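Long-range contact in mannan endo-1,4-beta-mannosidase (Bacillus subtilis, PDB 3CBW), which hydrolyses internal beta-1,4-mannosidic linkages in mannan, galactomannan and glucomannan as a secreted family 26 glycosidase: residues V223-A228 with G247-F252. The protein carries 3 engineered substitutions. Residues are numbered along the deposited sequence; the frame is centred on the assembly and turned at random.
Sequences VYSPDA and GLDAYF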
loop_
_atom_site.group_PDB
_atom_site.type_symbol
_atom_site.label_atom_id
_atom_site.label_comp_id
_atom_site.label_asym_id
_atom_site.label_seq_id
_atom_site.Cartn_x
_atom_site.Cartn_y
_atom_site.Cartn_z
ATOM N N VAL A 223 5.499 -2.401 2.542
ATOM C CA VAL A 223 5.115 -2.657 1.144
ATOM C C VAL A 223 5.836 -1.686 0.206
ATOM O O VAL A 223 5.762 -0.472 0.397
ATOM C CB VAL A 223 3.582 -2.552 0.964
ATOM C CG1 VAL A 223 3.148 -2.910 -0.457
ATOM C CG2 VAL A 223 2.850 -3.434 1.997
ATOM N N TYR A 224 6.507 -2.231 -0.814
ATOM C CA TYR A 224 7.243 -1.463 -1.837
ATOM C C TYR A 224 6.438 -1.530 -3.118
ATOM O O TYR A 224 6.233 -2.628 -3.648
ATOM C CB TYR A 224 8.610 -2.123 -2.020
ATOM C CG TYR A 224 9.400 -1.690 -3.238
ATOM C CD1 TYR A 224 10.080 -0.464 -3.252
ATOM C CD2 TYR A 224 9.498 -2.514 -4.362
ATOM C CE1 TYR A 224 10.810 -0.059 -4.358
ATOM C CE2 TYR A 224 10.231 -2.099 -5.482
ATOM C CZ TYR A 224 10.884 -0.882 -5.459
ATOM O OH TYR A 224 11.616 -0.465 -6.542
ATOM N N SER A 225 6.018 -0.371 -3.633
ATOM C CA SER A 225 5.011 -0.337 -4.698
ATOM C C SER A 225 5.328 0.634 -5.842
ATOM O O SER A 225 4.753 1.723 -5.931
ATOM C CB SER A 225 3.614 -0.062 -4.116
ATOM O OG SER A 225 3.576 1.137 -3.360
ATOM N N PRO A 226 6.220 0.226 -6.763
ATOM C CA PRO A 226 6.402 1.002 -7.983
ATOM C C PRO A 226 5.147 1.029 -8.857
ATOM O O PRO A 226 4.244 0.183 -8.719
ATOM C CB PRO A 226 7.499 0.243 -8.716
ATOM C CG PRO A 226 7.542 -1.124 -8.099
ATOM C CD PRO A 226 7.076 -0.975 -6.709
ATOM N N ASP A 227 5.103 2.007 -9.753
ATOM C CA ASP A 227 4.060 2.091 -10.759
ATOM C C ASP A 227 4.344 1.127 -11.915
ATOM O O ASP A 227 5.466 1.070 -12.426
ATOM C CB ASP A 227 4.013 3.515 -11.294
ATOM C CG ASP A 227 2.734 3.813 -11.998
ATOM O OD1 ASP A 227 1.795 4.245 -11.304
ATOM O OD2 ASP A 227 2.666 3.601 -13.229
ATOM N N ALA A 228 3.302 0.432 -12.374
ATOM C CA ALA A 228 3.421 -0.510 -13.491
ATOM C C ALA A 228 3.712 0.151 -14.829
ATOM O O ALA A 228 4.215 -0.499 -15.741
ATOM C CB ALA A 228 2.161 -1.341 -13.608
ATOM N N GLY A 247 5.045 -4.963 -4.931
ATOM C CA GLY A 247 3.839 -4.949 -5.726
ATOM C C GLY A 247 3.799 -3.846 -6.740
ATOM O O GLY A 247 4.692 -3.010 -6.800
ATOM N N LEU A 248 2.735 -3.845 -7.533
ATOM C CA LEU A 248 2.532 -2.844 -8.568
ATOM C C LEU A 248 1.279 -2.041 -8.334
ATOM O O LEU A 248 0.217 -2.610 -8.068
ATOM C CB LEU A 248 2.412 -3.515 -9.938
ATOM C CG LEU A 248 3.688 -4.177 -10.451
ATOM C CD1 LEU A 248 3.403 -5.046 -11.654
ATOM C CD2 LEU A 248 4.755 -3.136 -10.803
ATOM N N ASP A 249 1.419 -0.725 -8.455
ATOM C CA ASP A 249 0.284 0.161 -8.658
ATOM C C ASP A 249 0.001 0.183 -10.164
ATOM O O ASP A 249 0.834 0.636 -10.948
ATOM C CB ASP A 249 0.600 1.566 -8.161
ATOM C CG ASP A 249 0.612 1.677 -6.634
ATOM O OD1 ASP A 249 0.663 0.645 -5.936
ATOM O OD2 ASP A 249 0.547 2.824 -6.132
ATOM N N ALA A 250 -1.162 -0.330 -10.556
ATOM C CA ALA A 250 -1.470 -0.625 -11.961
ATOM C C ALA A 250 -2.807 -0.017 -12.351
ATOM O O ALA A 250 -3.855 -0.456 -11.877
ATOM C CB ALA A 250 -1.487 -2.147 -12.200
ATOM N N TYR A 251 -2.749 1.007 -13.191
ATOM C CA TYR A 251 -3.951 1.588 -13.780
ATOM C C TYR A 251 -3.868 1.334 -15.267
ATOM O O TYR A 251 -2.902 1.708 -15.908
ATOM C CB TYR A 251 -4.072 3.081 -13.455
ATOM C CG TYR A 251 -4.383 3.298 -11.995
ATOM C CD1 TYR A 251 -5.702 3.415 -11.548
ATOM C CD2 TYR A 251 -3.358 3.314 -11.043
ATOM C CE1 TYR A 251 -5.991 3.575 -10.189
ATOM C CE2 TYR A 251 -3.639 3.475 -9.679
ATOM C CZ TYR A 251 -4.955 3.604 -9.267
ATOM O OH TYR A 251 -5.261 3.757 -7.937
ATOM N N PHE A 252 -4.868 0.657 -15.812
ATOM C CA PHE A 252 -4.718 0.061 -17.126
ATOM C C PHE A 252 -6.074 -0.153 -17.764
ATOM O O PHE A 252 -7.120 -0.140 -17.093
ATOM C CB PHE A 252 -4.008 -1.291 -16.993
ATOM C CG PHE A 252 -4.681 -2.217 -16.024
ATOM C CD1 PHE A 252 -5.740 -3.031 -16.426
ATOM C CD2 PHE A 252 -4.278 -2.250 -14.698
ATOM C CE1 PHE A 252 -6.375 -3.873 -15.519
ATOM C CE2 PHE A 252 -4.904 -3.084 -13.793
ATOM C CZ PHE A 252 -5.948 -3.900 -14.202
HETATM O O HOH W 1 -0.054 2.017 -13.553
#
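Strand 220-224 runs out at Tyr224, yet the chain stays beside 247-252 to Ala228 through three backbone hydrogen bonds. Gly247 N gives a bent one to Tyr224 O, Asp249 N reaches Pro226 O at 3.0 Å, and Ala228 N donates almost straight (172°) to Asp249 O, from above that carbonyl plane. Pro226 has no N-H to offer Gly247 O; instead Pro226 CD sits 3.1 Å from it and over one face of the Tyr224 ring, offset toward the rim. Leu248, with CG anti to its carbonyl carbon (chi1 -68°), brings CD2 to within 4.2 Å of Ala228 CB, and Ala228 CB meets Ala250 CB at 4.0 Å. Asp249 OD1 lies 3.5 Å from Ser225 CB, but its carboxylate is gripped by Thr274 (OD1) and Arg172 (OD2, a salt bridge). Arg172 should favour negative charge there, but the side chain of Glu176, the probable proton donor, is about 2 Å away (nearest atoms), so their ionisations are probably coupled. Asp227, its CG anti to N (chi1 -162°), turns OD2 to Asn229 N and to a water that also bonds Asp249 O and Tyr251 N. Tyr251, which probably binds substrate, bonds the likely nucleophile Glu275 through its hydroxyl. The contact joins the end of strand 220-224 and the loop after it to strand 245-252, its parallel TIM-barrel neighbour, near the catalytic C-terminal ends, flanked by strands 169-172 and 271-278, with helix 261-265 on Tyr224, Pro226 and Leu248.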